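Local coordinates for pmbA-related protein (Thermotoga maritima, PDB 1VL4) that is a putative modulator of DNA gyrase and, as a member of the peptidase U62 family, may have metallopeptidase activity, at residues Q34-E39 / N62-V67; I282-Y287 / R342-M347; G365-E370 / Y392-G397. All blocks are in the same frame, centred on the assembly; numbering follows the deposited sequence. Where two conformers were deposited one is given.

Overall arrangement
The three contacts follow one another along the chain, each closing before the next opens, and each is an antiparallel strand pair in a different sheet. Contact 1 belongs to the long hairpin of strands 32-48 and 51-69, part of an all-antiparallel sheet. Contacts 2 and 3 both fall in the C-terminal PmbA/TldA metallopeptidase domain: 282-285 with 345-348 in one mixed sheet, 365-372 with 384-395 in another. The centres of contacts 1 and 2 lie about 25 Å apart, those of 2 and 3 about 29 Å. The centres of contacts 1 and 3 are about 50 Å apart, on opposite sides of the chain's centre, with that of contact 2 about 9 Å from it. None touches another; they sample three separate sheets.

Contact 1. Residues Q34-E39 / N62-V67; sequences QISFLE and NVEIKV
I35 and V63 meet side by side, both pointing the same way off one face of the sheet. The touching atoms are methyls: I35 CG2 comes to 3.7 Å from V63 CG1. Both of these branches stand anti to their own backbone N, which puts each beside its own carbonyl carbon. F37, directly across from V63, touches it more loosely, its CD2 4.5 Å from V63 CG2. The F37 ring takes part in edge-to-face pairs with F15 and F61, while I35 and I65 both touch L22 of helix 15-29, which covers this apolar face.

The strands run antiparallel at 170°, as the two arms of a beta hairpin, strands 32-48 and 51-69, inside a larger antiparallel sheet that strand 72-78 extends on one side and strand 148-167 on the other. Six backbone hydrogen bonds tie the arms, two at each of the pairs Q34-K66, S36-E64 and L38-N62; the straightest runs from K66 N to Q34 O, 2.8 Å long with 174° at the hydrogen.

The other face is mostly polar, L38 apart. E64 stretches out from the backbone in an extended chain and carries OE1 to 4.1 Å from S36 OG, near but not bonded. K66 bends at chi3, -90°, and its NZ makes a long salt bridge of 3.9 Å with E64 OE2 two residues earlier. Across from K66, Q34 touches chiefly through CB, 4.0 Å from K66 O; its amide end turns to N167, whose ND2 donates to OE1. N62 OD1 likewise bonds Q79 NE2.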
# COMPACT_ATOMS: atom_id res chain seq x y z
N GLN A 34 27.46 4.09 8.13
CA GLN A 34 27.11 3.23 7.02
C GLN A 34 26.19 3.97 6.07
O GLN A 34 25.26 4.66 6.49
CB GLN A 34 26.47 1.94 7.50
CG GLN A 34 26.05 1.01 6.40
CD GLN A 34 25.69 -0.38 6.97
OE1 GLN A 34 26.56 -1.21 7.23
NE2 GLN A 34 24.42 -0.58 7.25
N ILE A 35 26.50 3.84 4.79
CA ILE A 35 25.78 4.51 3.73
C ILE A 35 25.26 3.46 2.75
O ILE A 35 26.01 2.63 2.23
CB ILE A 35 26.65 5.52 2.97
CG1 ILE A 35 27.37 6.44 3.93
CG2 ILE A 35 25.76 6.31 1.99
CD1 ILE A 35 28.56 7.13 3.28
N SER A 36 23.95 3.48 2.54
CA SER A 36 23.30 2.59 1.62
C SER A 36 22.70 3.47 0.49
O SER A 36 21.99 4.48 0.73
CB SER A 36 22.22 1.77 2.32
OG SER A 36 22.77 1.02 3.39
N PHE A 37 22.97 3.05 -0.72
CA PHE A 37 22.61 3.78 -1.93
C PHE A 37 21.78 2.83 -2.81
O PHE A 37 22.09 1.64 -2.97
CB PHE A 37 23.92 4.30 -2.54
CG PHE A 37 23.87 4.76 -3.99
CD1 PHE A 37 23.50 3.86 -5.03
CD2 PHE A 37 24.34 6.01 -4.34
CE1 PHE A 37 23.50 4.25 -6.37
CE2 PHE A 37 24.35 6.43 -5.70
CZ PHE A 37 23.91 5.53 -6.72
N LEU A 38 20.65 3.33 -3.31
CA LEU A 38 19.74 2.58 -4.14
C LEU A 38 19.37 3.48 -5.28
O LEU A 38 18.94 4.59 -5.04
CB LEU A 38 18.47 2.21 -3.38
CG LEU A 38 17.47 1.34 -4.17
CD1 LEU A 38 18.08 0.03 -4.57
CD2 LEU A 38 16.21 1.11 -3.35
N GLU A 39 19.58 3.05 -6.52
CA GLU A 39 19.19 3.85 -7.69
C GLU A 39 18.51 2.91 -8.64
O GLU A 39 18.99 1.78 -8.87
CB GLU A 39 20.41 4.49 -8.32
CG GLU A 39 20.26 5.18 -9.68
CD GLU A 39 21.54 5.99 -10.03
OE1 GLU A 39 22.64 5.38 -10.07
OE2 GLU A 39 21.43 7.24 -10.23
N ASN A 62 17.71 6.86 -3.58
CA ASN A 62 17.60 6.98 -2.13
C ASN A 62 18.97 6.75 -1.47
O ASN A 62 19.65 5.79 -1.81
CB ASN A 62 16.62 5.90 -1.59
CG ASN A 62 15.18 6.34 -1.67
OD1 ASN A 62 14.74 7.28 -0.96
ND2 ASN A 62 14.41 5.67 -2.53
N VAL A 63 19.37 7.62 -0.55
CA VAL A 63 20.57 7.38 0.25
C VAL A 63 20.18 7.33 1.74
O VAL A 63 19.51 8.23 2.21
CB VAL A 63 21.60 8.46 0.00
CG1 VAL A 63 22.80 8.19 0.81
CG2 VAL A 63 21.98 8.44 -1.43
N GLU A 64 20.52 6.25 2.43
CA GLU A 64 20.35 6.13 3.85
C GLU A 64 21.71 6.30 4.52
O GLU A 64 22.66 5.59 4.18
CB GLU A 64 19.84 4.74 4.23
CG GLU A 64 19.55 4.60 5.74
CD GLU A 64 19.25 3.17 6.19
OE1 GLU A 64 19.35 2.21 5.37
OE2 GLU A 64 18.93 2.99 7.38
N ILE A 65 21.75 7.18 5.51
CA ILE A 65 22.94 7.44 6.30
C ILE A 65 22.66 6.94 7.73
O ILE A 65 21.74 7.45 8.41
CB ILE A 65 23.26 8.91 6.32
CG1 ILE A 65 23.58 9.43 4.92
CG2 ILE A 65 24.47 9.21 7.27
CD1 ILE A 65 22.79 10.60 4.50
N LYS A 66 23.40 5.93 8.18
CA LYS A 66 23.20 5.40 9.52
C LYS A 66 24.49 5.50 10.35
O LYS A 66 25.55 5.01 9.91
CB LYS A 66 22.73 3.96 9.44
CG LYS A 66 22.37 3.29 10.76
CD LYS A 66 21.85 1.90 10.50
CE LYS A 66 20.33 1.86 10.28
NZ LYS A 66 19.82 0.45 10.16
N VAL A 67 24.39 6.11 11.52
CA VAL A 67 25.54 6.29 12.42
C VAL A 67 25.37 5.39 13.65
O VAL A 67 24.26 5.33 14.22
CB VAL A 67 25.68 7.73 12.85
CG1 VAL A 67 26.74 7.87 13.91
CG2 VAL A 67 26.00 8.61 11.63

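Contact 2. Residues I282-Y287 / R342-M347; sequences IKDLPY and RPVNLM
Strands 282-285 and 345-347 run antiparallel at 159°, their axes 4.8 Å apart, with K283 and M347 exchanging two backbone hydrogen bonds and L285 N bonded to N345 O. At this last pair a side chain joins in. L285 O accepts twice from N345: the backbone N lies at 3.0 Å, and the side-chain ND2 reaches the same oxygen at 3.1 Å from 44° above the carbonyl plane. N345 ND2 is also bonded to S294 OG, so two bonds hold it.

D284 reaches back to the loop before the second strand. Its CG is anti to the backbone N, and OD1 takes the N-H of V344 at 2.8 Å on the syn side, 35° out of the carboxylate plane. OD2 serves K307 in a salt bridge and N335 in a hydrogen bond, and the neighbouring positive charge probably helps keep this buried carboxylate ionised.

Apolar contacts complete the pairing. I282 CG2 presses on CD1 of L346, which shares a face with D284, a close-set methyl pair at 3.5 Å. On the opposite face L285 CD2 meets M347 SD at 3.7 Å, the two side chains crossing obliquely. The arrangement is that of an antiparallel strand pair in the middle of a mixed sheet, where 307-311 flanks strand 282-285 and 432-434 flanks strand 345-348.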
# COMPACT_ATOMS: atom_id res chain seq x y z
N ILE A 282 12.64 -27.33 1.27
CA ILE A 282 12.53 -25.96 0.90
C ILE A 282 13.87 -25.30 1.23
O ILE A 282 14.38 -25.40 2.39
CB ILE A 282 11.40 -25.25 1.68
CG1 ILE A 282 10.05 -25.94 1.39
CG2 ILE A 282 11.31 -23.80 1.30
CD1 ILE A 282 8.88 -25.40 2.22
N LYS A 283 14.41 -24.62 0.21
CA LYS A 283 15.70 -23.96 0.28
C LYS A 283 15.53 -22.45 0.12
O LYS A 283 14.58 -21.93 -0.50
CB LYS A 283 16.63 -24.47 -0.85
CG LYS A 283 16.98 -25.95 -0.81
CD LYS A 283 18.24 -26.25 -1.63
CE LYS A 283 19.55 -26.04 -0.90
NZ LYS A 283 20.68 -26.33 -1.84
N ASP A 284 16.49 -21.74 0.70
CA ASP A 284 16.67 -20.30 0.41
C ASP A 284 17.84 -20.22 -0.53
O ASP A 284 18.94 -20.67 -0.20
CB ASP A 284 16.94 -19.51 1.71
CG ASP A 284 17.21 -17.98 1.45
OD1 ASP A 284 16.89 -17.48 0.36
OD2 ASP A 284 17.83 -17.31 2.31
N LEU A 285 17.57 -19.72 -1.74
CA LEU A 285 18.58 -19.65 -2.80
C LEU A 285 18.94 -18.19 -3.05
O LEU A 285 18.06 -17.37 -3.25
CB LEU A 285 18.01 -20.23 -4.10
CG LEU A 285 18.37 -21.60 -4.57
CD1 LEU A 285 18.31 -22.70 -3.52
CD2 LEU A 285 17.52 -21.89 -5.78
N PRO A 286 20.26 -17.84 -3.06
CA PRO A 286 20.65 -16.45 -3.43
C PRO A 286 20.28 -16.03 -4.86
O PRO A 286 20.11 -14.86 -5.15
CB PRO A 286 22.18 -16.48 -3.28
CG PRO A 286 22.45 -17.64 -2.32
CD PRO A 286 21.40 -18.66 -2.60
N TYR A 287 20.25 -17.01 -5.75
CA TYR A 287 20.10 -16.74 -7.15
C TYR A 287 19.32 -17.80 -7.88
O TYR A 287 19.50 -18.97 -7.65
CB TYR A 287 21.44 -16.55 -7.80
CG TYR A 287 21.44 -16.48 -9.30
CD1 TYR A 287 21.25 -15.26 -9.98
CD2 TYR A 287 21.71 -17.62 -10.04
CE1 TYR A 287 21.26 -15.22 -11.39
CE2 TYR A 287 21.68 -17.59 -11.42
CZ TYR A 287 21.49 -16.39 -12.08
OH TYR A 287 21.58 -16.43 -13.44
N ARG A 342 13.91 -11.97 5.41
CA ARG A 342 13.28 -12.78 4.40
C ARG A 342 14.27 -13.60 3.57
O ARG A 342 15.44 -13.28 3.50
CB ARG A 342 12.37 -11.94 3.48
CG ARG A 342 13.10 -11.03 2.53
CD ARG A 342 12.19 -10.39 1.45
NE ARG A 342 12.83 -9.24 0.80
CZ ARG A 342 13.79 -9.31 -0.13
NH1 ARG A 342 14.27 -10.49 -0.58
NH2 ARG A 342 14.27 -8.17 -0.62
N PRO A 343 13.78 -14.68 2.95
CA PRO A 343 14.55 -15.43 1.99
C PRO A 343 14.77 -14.60 0.74
O PRO A 343 14.07 -13.60 0.53
CB PRO A 343 13.64 -16.65 1.66
CG PRO A 343 12.32 -16.29 2.06
CD PRO A 343 12.39 -15.17 3.07
N VAL A 344 15.72 -15.01 -0.08
CA VAL A 344 15.97 -14.32 -1.34
C VAL A 344 15.03 -14.99 -2.36
O VAL A 344 14.11 -14.37 -2.84
CB VAL A 344 17.48 -14.38 -1.73
CG1 VAL A 344 17.70 -13.73 -3.06
CG2 VAL A 344 18.36 -13.67 -0.64
N ASN A 345 15.31 -16.24 -2.70
CA ASN A 345 14.37 -17.06 -3.47
C ASN A 345 13.99 -18.24 -2.60
O ASN A 345 14.84 -19.03 -2.23
CB ASN A 345 15.00 -17.57 -4.73
CG ASN A 345 15.40 -16.44 -5.71
OD1 ASN A 345 14.56 -15.92 -6.42
ND2 ASN A 345 16.73 -16.12 -5.75
N LEU A 346 12.73 -18.33 -2.24
CA LEU A 346 12.30 -19.45 -1.41
C LEU A 346 11.75 -20.53 -2.34
O LEU A 346 10.66 -20.37 -2.85
CB LEU A 346 11.24 -19.03 -0.40
CG LEU A 346 10.84 -20.13 0.62
CD1 LEU A 346 12.00 -20.42 1.54
CD2 LEU A 346 9.63 -19.74 1.37
N MET A 347 12.47 -21.66 -2.44
CA MET A 347 12.19 -22.70 -3.40
C MET A 347 11.79 -24.02 -2.78
O MET A 347 12.55 -24.62 -2.04
CB MET A 347 13.41 -22.92 -4.29
CG MET A 347 13.21 -23.98 -5.35
SD MET A 347 14.50 -23.97 -6.56
CE MET A 347 13.99 -25.26 -7.66

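Contact 3. Residues G365-E370 / Y392-G397; sequences GVVITE and YWVENG
W393 lays its indole over the start of strand 365-370. One face receives G365 O, 3.3 Å above the ring plane and offset toward the rim, while V366 CG2 comes to the edge near CZ3; the V366 and W393 side chains cross at about a right angle. Y235 and H401 also meet the indole. An alanine in place of W393 would probably leave G365 O without its ring cover and take away what Y235 and H401 pack on.

Among the other apolar contacts, V367 CG2 and V394 CG2 are tightly set at 3.5 Å on the opposite face, where F355 and L359 of helix 355-362 pack on V367. Separately, T369 sends CG2 to the edge of the Y392 ring, 3.5 Å from CE1.

Backbone hydrogen bonds join G365 with V394, where V394 N to G365 O is 2.9 Å, and V367 N with Y392 O, also 2.9 Å. Next to them T369 and E370 both face K390, a classic beta bulge.

Water bridges the polar tips, 3.1 Å from T369 OG1 and 3.0 Å from Y392 OH. The pair is thus mostly apolar and buried, its tyrosine hydroxyl satisfied by a water and S223.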
# COMPACT_ATOMS: atom_id res chain seq x y z
N GLY A 365 -10.07 -36.18 -7.33
CA GLY A 365 -9.80 -35.09 -6.41
C GLY A 365 -9.90 -33.73 -7.05
O GLY A 365 -10.44 -33.59 -8.15
N VAL A 366 -9.38 -32.73 -6.34
CA VAL A 366 -9.45 -31.35 -6.77
C VAL A 366 -8.08 -30.88 -7.25
O VAL A 366 -7.06 -31.19 -6.63
CB VAL A 366 -9.90 -30.43 -5.63
CG1 VAL A 366 -9.94 -28.97 -6.12
CG2 VAL A 366 -11.27 -30.88 -5.11
N VAL A 367 -8.07 -30.13 -8.34
CA VAL A 367 -6.90 -29.38 -8.76
C VAL A 367 -7.17 -27.90 -8.41
O VAL A 367 -8.18 -27.35 -8.78
CB VAL A 367 -6.63 -29.52 -10.27
CG1 VAL A 367 -5.55 -28.49 -10.73
CG2 VAL A 367 -6.21 -30.96 -10.62
N ILE A 368 -6.27 -27.28 -7.66
CA ILE A 368 -6.38 -25.86 -7.38
C ILE A 368 -5.27 -25.15 -8.13
O ILE A 368 -4.08 -25.43 -7.93
CB ILE A 368 -6.42 -25.59 -5.86
CG1 ILE A 368 -7.84 -25.85 -5.38
CG2 ILE A 368 -6.02 -24.11 -5.50
CD1 ILE A 368 -7.88 -26.26 -4.01
N THR A 369 -5.69 -24.23 -9.00
CA THR A 369 -4.78 -23.51 -9.90
C THR A 369 -4.47 -22.09 -9.45
O THR A 369 -3.43 -21.57 -9.81
CB THR A 369 -5.36 -23.39 -11.32
OG1 THR A 369 -6.68 -22.83 -11.25
CG2 THR A 369 -5.42 -24.78 -11.98
N GLU A 370 -5.37 -21.47 -8.70
CA GLU A 370 -5.15 -20.12 -8.17
C GLU A 370 -5.83 -19.99 -6.82
O GLU A 370 -6.89 -20.60 -6.58
CB GLU A 370 -5.71 -19.06 -9.13
CG GLU A 370 -5.27 -19.23 -10.62
CD GLU A 370 -3.80 -18.91 -10.84
OE1 GLU A 370 -3.15 -18.36 -9.90
OE2 GLU A 370 -3.30 -19.21 -11.96
N TYR A 392 -10.38 -27.42 -10.58
CA TYR A 392 -11.02 -28.40 -11.44
C TYR A 392 -11.32 -29.65 -10.62
O TYR A 392 -10.65 -29.89 -9.61
CB TYR A 392 -10.05 -28.78 -12.58
CG TYR A 392 -9.67 -27.58 -13.42
CD1 TYR A 392 -8.69 -26.71 -12.98
CD2 TYR A 392 -10.34 -27.28 -14.61
CE1 TYR A 392 -8.37 -25.57 -13.70
CE2 TYR A 392 -10.00 -26.13 -15.37
CZ TYR A 392 -9.02 -25.28 -14.90
OH TYR A 392 -8.63 -24.14 -15.59
N TRP A 393 -12.28 -30.44 -11.09
CA TRP A 393 -12.57 -31.78 -10.58
C TRP A 393 -11.87 -32.79 -11.50
O TRP A 393 -11.88 -32.64 -12.73
CB TRP A 393 -14.08 -32.05 -10.55
CG TRP A 393 -14.38 -33.42 -10.04
CD1 TRP A 393 -14.85 -34.49 -10.76
CD2 TRP A 393 -14.18 -33.90 -8.70
NE1 TRP A 393 -14.96 -35.59 -9.94
CE2 TRP A 393 -14.53 -35.26 -8.68
CE3 TRP A 393 -13.71 -33.31 -7.53
CZ2 TRP A 393 -14.46 -36.02 -7.52
CZ3 TRP A 393 -13.63 -34.08 -6.39
CH2 TRP A 393 -14.00 -35.41 -6.39
N VAL A 394 -11.23 -33.79 -10.90
CA VAL A 394 -10.54 -34.83 -11.63
C VAL A 394 -11.23 -36.14 -11.31
O VAL A 394 -11.50 -36.43 -10.16
CB VAL A 394 -9.07 -34.90 -11.18
CG1 VAL A 394 -8.32 -36.06 -11.84
CG2 VAL A 394 -8.37 -33.58 -11.45
N GLU A 395 -11.55 -36.90 -12.33
CA GLU A 395 -11.91 -38.32 -12.14
C GLU A 395 -11.16 -39.17 -13.16
O GLU A 395 -10.94 -38.77 -14.30
CB GLU A 395 -13.41 -38.57 -12.20
CG GLU A 395 -14.22 -37.48 -12.83
CD GLU A 395 -15.72 -37.73 -12.76
OE1 GLU A 395 -16.17 -38.52 -11.88
OE2 GLU A 395 -16.46 -37.13 -13.59
N ASN A 396 -10.76 -40.34 -12.71
CA ASN A 396 -9.96 -41.26 -13.49
C ASN A 396 -8.72 -40.65 -14.06
O ASN A 396 -8.35 -40.99 -15.17
CB ASN A 396 -10.81 -41.87 -14.61
CG ASN A 396 -11.91 -42.71 -14.07
OD1 ASN A 396 -11.65 -43.66 -13.30
ND2 ASN A 396 -13.16 -42.35 -14.41
N GLY A 397 -8.07 -39.76 -13.31
CA GLY A 397 -6.80 -39.19 -13.71
C GLY A 397 -6.85 -38.10 -14.78
O GLY A 397 -5.80 -37.68 -15.32
O HOH W 1 -7.11 -21.99 -14.22